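Local structure of calcium homeostasis modulator protein 5 (Homo sapiens, 7D60) at residues Ser21-Leu26 and Ser107-Val112; Lys143-Glu148 and Glu169-Ser174; Trp74-Gly79 and Cys94-Val99. The protein assembles into undecamers that may serve as large-pore cation channels, with gating and conductance likely regulated by membrane lipids. All coordinates share one frame; numbering follows the deposited sequence.

Interaction 1 (Ser21-Leu26 and Ser107-Val112); sequences SFMALL and SLVAPV
Met23 carries the whole of one side of this contact, reaching from helix 15-38 to Val109 and Ala110 at the start of helix 109-120. The attraction is purely apolar, and the sulfur and its methyl take one partner each. Met23 SD lies against the methyl of Ala110, with SD to CB 4.2 Å, while Met23 CE rests on Val109 CG1 at 3.7 Å. The thioether is extended through its first two torsions, CG standing anti to the backbone N, and then bends at chi3 (67°), a turn that swings CE off the line of the chain and onto the valine. The two side chains therefore cross at about a right angle, and only about 102 Å² is buried between the segments. Nearby polar groups bond along the chain: Met23 O with Thr27 OG1, and Ser107 OG, between two helices, with Ile103 O of helix 95-106. Lipid completes the surroundings, since one bound phosphatidic acid touches Met23 and another lies close to Val109. The contact thus joins transmembrane helices S1 and S3, with Met23 CA and Ala110 CA 7.5 Å apart, an approach that the small alanine probably helps, while Leu63 of helix 47-68 packs on Ser107, Leu108 and Pro111.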
# COMPACT_ATOMS: atom_id res chain seq x y z
N SER A 21 -0.19 0.27 -37.35
CA SER A 21 -0.15 1.41 -36.45
C SER A 21 0.95 1.30 -35.41
O SER A 21 1.41 2.32 -34.89
CB SER A 21 -1.49 1.57 -35.73
OG SER A 21 -2.47 2.12 -36.60
N PHE A 22 1.38 0.08 -35.09
CA PHE A 22 2.52 -0.09 -34.20
C PHE A 22 3.83 0.11 -34.94
O PHE A 22 4.85 0.42 -34.32
CB PHE A 22 2.48 -1.48 -33.56
CG PHE A 22 3.34 -1.59 -32.34
CD1 PHE A 22 4.55 -2.25 -32.39
CD2 PHE A 22 2.93 -1.04 -31.14
CE1 PHE A 22 5.35 -2.36 -31.27
CE2 PHE A 22 3.72 -1.14 -30.01
CZ PHE A 22 4.93 -1.80 -30.07
N MET A 23 3.83 -0.06 -36.26
CA MET A 23 5.01 0.24 -37.05
C MET A 23 5.23 1.74 -37.17
O MET A 23 6.37 2.20 -37.23
CB MET A 23 4.90 -0.39 -38.43
CG MET A 23 6.23 -0.67 -39.09
SD MET A 23 6.09 -1.93 -40.37
CE MET A 23 5.10 -1.06 -41.57
N ALA A 24 4.14 2.52 -37.21
CA ALA A 24 4.27 3.97 -37.30
C ALA A 24 4.72 4.58 -35.99
O ALA A 24 5.41 5.59 -35.98
CB ALA A 24 2.95 4.59 -37.75
N LEU A 25 4.33 3.97 -34.86
CA LEU A 25 4.75 4.48 -33.57
C LEU A 25 6.20 4.15 -33.28
O LEU A 25 6.86 4.86 -32.51
CB LEU A 25 3.82 3.93 -32.48
CG LEU A 25 3.85 4.48 -31.05
CD1 LEU A 25 2.45 4.44 -30.48
CD2 LEU A 25 4.77 3.68 -30.14
N LEU A 26 6.73 3.08 -33.88
CA LEU A 26 8.14 2.76 -33.70
C LEU A 26 9.02 3.61 -34.60
O LEU A 26 10.17 3.91 -34.25
CB LEU A 26 8.38 1.28 -33.96
CG LEU A 26 8.31 0.37 -32.74
CD1 LEU A 26 8.25 -1.09 -33.16
CD2 LEU A 26 9.50 0.61 -31.83
N SER A 107 7.32 -4.81 -48.67
CA SER A 107 8.50 -4.42 -47.92
C SER A 107 8.91 -2.98 -48.17
O SER A 107 9.90 -2.52 -47.61
CB SER A 107 9.67 -5.35 -48.25
OG SER A 107 10.09 -5.17 -49.59
N LEU A 108 8.15 -2.25 -49.00
CA LEU A 108 8.39 -0.84 -49.26
C LEU A 108 7.50 0.06 -48.42
O LEU A 108 7.30 1.22 -48.77
CB LEU A 108 8.16 -0.53 -50.74
CG LEU A 108 9.37 -0.55 -51.67
CD1 LEU A 108 8.94 -0.14 -53.06
CD2 LEU A 108 10.44 0.37 -51.16
N VAL A 109 6.97 -0.44 -47.32
CA VAL A 109 6.07 0.34 -46.47
C VAL A 109 6.83 1.02 -45.35
O VAL A 109 6.67 2.22 -45.12
CB VAL A 109 4.93 -0.55 -45.94
CG1 VAL A 109 4.08 0.19 -44.94
CG2 VAL A 109 4.07 -1.03 -47.08
N ALA A 110 7.68 0.29 -44.65
CA ALA A 110 8.54 0.87 -43.62
C ALA A 110 9.65 1.79 -44.14
O ALA A 110 10.04 2.69 -43.40
CB ALA A 110 9.14 -0.25 -42.75
N PRO A 111 10.22 1.61 -45.35
CA PRO A 111 11.05 2.71 -45.90
C PRO A 111 10.30 4.01 -46.15
O PRO A 111 10.85 5.08 -45.88
CB PRO A 111 11.58 2.11 -47.20
CG PRO A 111 11.71 0.72 -46.92
CD PRO A 111 10.58 0.35 -46.02
N VAL A 112 9.08 3.95 -46.67
CA VAL A 112 8.33 5.17 -46.97
C VAL A 112 7.86 5.84 -45.68
O VAL A 112 7.85 7.07 -45.58
CB VAL A 112 7.18 4.84 -47.94
CG1 VAL A 112 6.24 6.01 -48.12
CG2 VAL A 112 7.74 4.45 -49.28

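Interaction 2 (Lys143-Glu148 and Glu169-Ser174); sequences KGKPKE and EELKLS
The carboxylate of Glu170 is the flat group that faces Lys145, and it meets the lysine with its oxygens foremost: the last two methylenes of Lys145 lie beyond OE1 and OE2 and not over either face. Lys145 CE is 3.3 Å from Glu170 OE2. Lys145 CD stands 3.4 Å from the same Glu170 OE2. The side chains come from opposite directions, the lysine from the loop and the glutamate from the helix. Although their charges are opposite, Lys145 NZ is 4.4 Å from Glu170 OE2, beyond a salt bridge, because the bend at chi4 (-63°) turns the ammonium group back, away from the carboxylate, and leaves CE the nearer atom. Attraction between the charges probably still favours the approach, but at this distance it is diffuse. The glutamate bends as well, at chi2 (99°), which sends both oxygens toward the lysine. Beside it, Leu171 adds an apolar touch, its CD2 lying 4.2 Å from Lys145 CE, so the same carbon borders both an oxygen and a methyl. Putting an alanine at Glu170 would remove both oxygens, and Lys145 would probably lose its nearby counter-charge and be set free to turn. The backbones stay well apart, 9.3 Å between Lys145 CA and Leu171 CA. Segment 143-148 lies within the short covalent ring closed by the Cys142-Cys149 disulfide, and Leu171 packs on Cys149 and Val156. Toward the channel's next member, Leu173 packs on Cys41 of a neighbouring subunit. In the extracellular region, the contact thus sets the loop that follows helix 138-141 against the first turns of the long helix 168-203, which continues into transmembrane helix S4.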
# COMPACT_ATOMS: atom_id res chain seq x y z
N LYS A 143 16.56 35.04 -51.93
CA LYS A 143 15.87 35.94 -52.84
C LYS A 143 16.09 37.41 -52.48
O LYS A 143 16.58 38.19 -53.30
CB LYS A 143 14.37 35.62 -52.85
CG LYS A 143 13.66 35.99 -54.14
CD LYS A 143 14.37 35.42 -55.36
CE LYS A 143 13.64 35.77 -56.64
NZ LYS A 143 14.35 35.26 -57.84
N GLY A 144 15.75 37.80 -51.25
CA GLY A 144 15.92 39.17 -50.82
C GLY A 144 16.89 39.29 -49.66
O GLY A 144 16.67 40.06 -48.73
N LYS A 145 17.96 38.52 -49.72
CA LYS A 145 18.99 38.44 -48.70
C LYS A 145 20.23 39.22 -49.14
O LYS A 145 20.38 39.54 -50.32
CB LYS A 145 19.35 36.98 -48.44
CG LYS A 145 18.16 36.05 -48.43
CD LYS A 145 17.28 36.26 -47.21
CE LYS A 145 16.06 35.35 -47.28
NZ LYS A 145 15.20 35.66 -48.45
N PRO A 146 21.13 39.55 -48.21
CA PRO A 146 22.41 40.15 -48.60
C PRO A 146 23.28 39.19 -49.41
O PRO A 146 23.01 38.00 -49.55
CB PRO A 146 23.07 40.50 -47.26
CG PRO A 146 22.24 39.84 -46.21
CD PRO A 146 20.87 39.76 -46.78
N LYS A 147 24.38 39.75 -49.93
CA LYS A 147 25.20 39.04 -50.91
C LYS A 147 26.03 37.91 -50.30
O LYS A 147 26.58 37.10 -51.05
CB LYS A 147 26.13 40.03 -51.62
CG LYS A 147 26.33 39.72 -53.09
CD LYS A 147 27.69 40.19 -53.57
CE LYS A 147 27.98 39.67 -54.97
NZ LYS A 147 29.41 39.87 -55.36
N GLU A 148 26.12 37.84 -48.97
CA GLU A 148 26.80 36.74 -48.31
C GLU A 148 25.88 35.55 -48.04
O GLU A 148 26.18 34.74 -47.16
CB GLU A 148 27.44 37.23 -47.00
CG GLU A 148 26.60 38.24 -46.24
CD GLU A 148 27.34 38.82 -45.05
OE1 GLU A 148 28.37 38.25 -44.65
OE2 GLU A 148 26.89 39.86 -44.52
N GLU A 169 17.88 33.56 -38.63
CA GLU A 169 16.75 32.88 -38.03
C GLU A 169 15.58 32.70 -38.99
O GLU A 169 14.72 31.86 -38.74
CB GLU A 169 16.28 33.64 -36.79
CG GLU A 169 15.61 32.79 -35.72
CD GLU A 169 16.44 31.59 -35.30
OE1 GLU A 169 17.64 31.76 -35.02
OE2 GLU A 169 15.88 30.47 -35.26
N GLU A 170 15.55 33.46 -40.08
CA GLU A 170 14.51 33.28 -41.08
C GLU A 170 15.00 32.54 -42.31
O GLU A 170 14.20 32.28 -43.22
CB GLU A 170 13.92 34.64 -41.49
CG GLU A 170 14.91 35.62 -42.07
CD GLU A 170 14.87 35.66 -43.58
OE1 GLU A 170 13.95 35.04 -44.17
OE2 GLU A 170 15.74 36.32 -44.18
N LEU A 171 16.28 32.19 -42.38
CA LEU A 171 16.73 31.21 -43.36
C LEU A 171 16.56 29.80 -42.83
O LEU A 171 16.49 28.85 -43.61
CB LEU A 171 18.18 31.46 -43.74
CG LEU A 171 18.43 32.44 -44.89
CD1 LEU A 171 19.88 32.86 -44.90
CD2 LEU A 171 18.04 31.82 -46.21
N LYS A 172 16.51 29.64 -41.51
CA LYS A 172 16.22 28.35 -40.90
C LYS A 172 14.73 28.05 -40.84
O LYS A 172 14.36 26.93 -40.51
CB LYS A 172 16.80 28.29 -39.50
CG LYS A 172 18.26 27.92 -39.45
CD LYS A 172 18.83 28.11 -38.06
CE LYS A 172 18.06 27.31 -37.03
NZ LYS A 172 18.52 27.62 -35.66
N LEU A 173 13.89 29.04 -41.12
CA LEU A 173 12.45 28.81 -41.20
C LEU A 173 12.00 28.57 -42.63
O LEU A 173 10.96 27.95 -42.84
CB LEU A 173 11.69 30.00 -40.63
CG LEU A 173 11.56 30.10 -39.11
CD1 LEU A 173 10.57 31.18 -38.74
CD2 LEU A 173 11.15 28.77 -38.50
N SER A 174 12.76 29.06 -43.61
CA SER A 174 12.40 28.85 -45.00
C SER A 174 12.84 27.49 -45.50
O SER A 174 12.31 27.00 -46.50
CB SER A 174 13.01 29.95 -45.86
OG SER A 174 12.74 29.74 -47.23

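Interaction 3 (Trp74-Gly79 and Cys94-Val99); sequences WRLFTG and CRFFYV. With PA8 (1,2-dioctanoyl-sn-glycero-3-phosphate), chain N.
Two phenylalanines meet here by a single pair of ring carbons without forming a stack: Phe77 CE1 comes to the edge of the Phe96 ring, near its plane, and lies 4.2 Å from Phe96 CE1, whereas that atom stands obliquely to the Phe77 ring. The setting is a helix-helix packing on the cytoplasmic side of the four-helix CALHM subunit, where helix 71-77, which follows S2, leans on the start of helix 95-106, which leads into S3. Leu76 fills the angle between the aromatic groups. Its CD2 lies over one face of the Phe77 ring, offset toward the rim, and also touches Phe96 CE1 at 3.9 Å. With CG anti to the backbone N (chi1 -173°), Leu76 directs its isobutyl group toward helix 95-106, and the same CD2 meets Val99 CG1 at 4.4 Å. One methyl thus links three neighbours in a largely buried apolar cluster that Ile87 and Phe88 of the intervening loop extend around Phe96. Phe77 also packs on Cys203 of a neighbouring subunit, so the cluster borders the seam between channel subunits. A different side of helix 95-106 is given to lipid: Tyr98 CD1 lies 3.7 Å from C7 in an acyl chain of the bound phosphatidic acid.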
# COMPACT_ATOMS: atom_id res chain seq x y z
N TRP A 74 10.63 -16.91 -48.96
CA TRP A 74 11.39 -18.14 -48.79
C TRP A 74 10.66 -19.35 -49.35
O TRP A 74 11.32 -20.31 -49.76
CB TRP A 74 11.70 -18.37 -47.31
CG TRP A 74 12.51 -17.28 -46.70
CD1 TRP A 74 12.13 -16.46 -45.68
CD2 TRP A 74 13.84 -16.87 -47.07
NE1 TRP A 74 13.13 -15.58 -45.38
CE2 TRP A 74 14.19 -15.81 -46.22
CE3 TRP A 74 14.76 -17.30 -48.02
CZ2 TRP A 74 15.42 -15.17 -46.30
CZ3 TRP A 74 15.97 -16.67 -48.10
CH2 TRP A 74 16.29 -15.62 -47.25
N ARG A 75 9.33 -19.33 -49.38
CA ARG A 75 8.59 -20.39 -50.05
C ARG A 75 8.79 -20.37 -51.55
O ARG A 75 8.71 -21.42 -52.19
CB ARG A 75 7.10 -20.27 -49.75
CG ARG A 75 6.75 -20.53 -48.33
CD ARG A 75 5.26 -20.55 -48.11
NE ARG A 75 4.67 -19.23 -48.17
CZ ARG A 75 3.36 -19.01 -48.20
NH1 ARG A 75 2.52 -20.04 -48.18
NH2 ARG A 75 2.88 -17.78 -48.26
N LEU A 76 9.06 -19.21 -52.13
CA LEU A 76 9.24 -19.09 -53.56
C LEU A 76 10.61 -19.55 -54.03
O LEU A 76 10.72 -20.14 -55.11
CB LEU A 76 9.01 -17.64 -53.99
CG LEU A 76 8.99 -17.32 -55.48
CD1 LEU A 76 7.76 -17.90 -56.12
CD2 LEU A 76 9.04 -15.83 -55.69
N PHE A 77 11.66 -19.31 -53.24
CA PHE A 77 13.02 -19.47 -53.73
C PHE A 77 13.76 -20.70 -53.22
O PHE A 77 14.79 -21.04 -53.79
CB PHE A 77 13.85 -18.23 -53.38
CG PHE A 77 13.59 -17.06 -54.28
CD1 PHE A 77 13.78 -17.16 -55.64
CD2 PHE A 77 13.14 -15.86 -53.76
CE1 PHE A 77 13.54 -16.09 -56.47
CE2 PHE A 77 12.89 -14.78 -54.58
CZ PHE A 77 13.09 -14.90 -55.94
N THR A 78 13.27 -21.36 -52.17
CA THR A 78 13.98 -22.48 -51.58
C THR A 78 13.97 -23.68 -52.52
O THR A 78 12.91 -24.18 -52.89
CB THR A 78 13.37 -22.87 -50.24
OG1 THR A 78 13.34 -21.72 -49.39
CG2 THR A 78 14.17 -23.95 -49.58
N GLY A 79 15.15 -24.13 -52.92
CA GLY A 79 15.25 -25.23 -53.86
C GLY A 79 15.02 -24.84 -55.29
O GLY A 79 14.55 -25.65 -56.08
N CYS A 94 3.96 -15.63 -66.37
CA CYS A 94 4.08 -14.29 -65.81
C CYS A 94 3.55 -14.20 -64.39
O CYS A 94 3.41 -13.09 -63.86
CB CYS A 94 3.37 -13.28 -66.72
SG CYS A 94 4.02 -11.59 -66.67
N ARG A 95 3.24 -15.33 -63.76
CA ARG A 95 2.83 -15.30 -62.36
C ARG A 95 4.02 -15.11 -61.43
O ARG A 95 3.86 -14.58 -60.32
CB ARG A 95 2.06 -16.57 -62.01
CG ARG A 95 1.43 -16.54 -60.62
CD ARG A 95 0.42 -17.61 -60.32
NE ARG A 95 0.25 -17.73 -58.87
CZ ARG A 95 -0.47 -16.90 -58.11
NH1 ARG A 95 -1.13 -15.88 -58.64
NH2 ARG A 95 -0.54 -17.11 -56.80
N PHE A 96 5.23 -15.49 -61.87
CA PHE A 96 6.43 -15.28 -61.06
C PHE A 96 6.69 -13.80 -60.81
O PHE A 96 7.14 -13.43 -59.72
CB PHE A 96 7.63 -15.92 -61.75
CG PHE A 96 8.94 -15.55 -61.12
CD1 PHE A 96 9.29 -16.03 -59.87
CD2 PHE A 96 9.83 -14.71 -61.78
CE1 PHE A 96 10.49 -15.70 -59.29
CE2 PHE A 96 11.03 -14.37 -61.20
CZ PHE A 96 11.36 -14.86 -59.96
N PHE A 97 6.40 -12.94 -61.78
CA PHE A 97 6.57 -11.51 -61.58
C PHE A 97 5.43 -10.92 -60.77
O PHE A 97 5.62 -9.88 -60.13
CB PHE A 97 6.67 -10.81 -62.93
CG PHE A 97 7.88 -11.20 -63.71
CD1 PHE A 97 9.13 -10.69 -63.39
CD2 PHE A 97 7.78 -12.09 -64.77
CE1 PHE A 97 10.25 -11.06 -64.10
CE2 PHE A 97 8.90 -12.46 -65.49
CZ PHE A 97 10.13 -11.94 -65.15
N TYR A 98 4.26 -11.54 -60.77
CA TYR A 98 3.17 -11.04 -59.94
C TYR A 98 3.42 -11.34 -58.47
O TYR A 98 3.07 -10.53 -57.60
CB TYR A 98 1.84 -11.65 -60.39
CG TYR A 98 0.66 -11.21 -59.55
CD1 TYR A 98 0.06 -9.98 -59.74
CD2 TYR A 98 0.14 -12.04 -58.56
CE1 TYR A 98 -1.01 -9.58 -58.97
CE2 TYR A 98 -0.92 -11.65 -57.78
CZ TYR A 98 -1.49 -10.42 -57.99
OH TYR A 98 -2.56 -10.04 -57.22
N VAL A 99 4.00 -12.50 -58.17
CA VAL A 99 4.32 -12.81 -56.78
C VAL A 99 5.50 -11.97 -56.31
O VAL A 99 5.47 -11.41 -55.21
CB VAL A 99 4.59 -14.32 -56.61
CG1 VAL A 99 4.88 -14.65 -55.17
CG2 VAL A 99 3.40 -15.11 -57.08
O1 PA8 N . -3.07 -10.92 -50.04
O2 PA8 N . -2.92 -10.35 -52.43
P1 PA8 N . -3.43 -9.90 -51.09
O3 PA8 N . -4.93 -9.76 -51.15
O4 PA8 N . -2.76 -8.44 -50.69
C1 PA8 N . -3.06 -7.31 -51.45
C2 PA8 N . -1.83 -6.95 -52.27
C3 PA8 N . -2.03 -7.38 -53.72
O5 PA8 N . -1.76 -6.32 -54.58
C4 PA8 N . -0.53 -6.42 -55.24
O6 PA8 N . 0.46 -6.57 -54.62
C5 PA8 N . -0.44 -6.33 -56.76
C6 PA8 N . 1.00 -6.09 -57.21
C7 PA8 N . 1.28 -6.64 -58.61
O7 PA8 N . -1.61 -5.56 -52.22
C12 PA8 N . -0.37 -5.15 -51.70
O8 PA8 N . 0.36 -5.94 -51.19
C13 PA8 N . 0.03 -3.68 -51.78
C14 PA8 N . 0.86 -3.22 -50.58
C15 PA8 N . 0.88 -1.70 -50.43
C16 PA8 N . 1.91 -1.02 -51.33
C17 PA8 N . 2.63 0.12 -50.61
C18 PA8 N . 3.58 0.89 -51.53
C19 PA8 N . 4.00 2.24 -50.94

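How the interactions relate
From the N terminus, segment 21-26 lies within S1, and 80 residues separate it from segment 107-112 of S3, where interaction 1 closes a long loop that contains S2. Nested inside that loop, interaction 3 closes a much shorter one, 14 residues without helix, joining the cytoplasmic helix that follows S2 to the helix that leads into S3. Interaction 2 comes afterwards in series, closing 20 residues of the extracellular region onto the beginning of helix 168-203; none of the three loops cross. Interactions 1 and 3 do not touch, their centres being 24 Å apart, but are connected through successive helices 95-106 and 109-120. Interactions 2 and 3, 53 Å apart between centres, lie on opposite sides of the chain's centre.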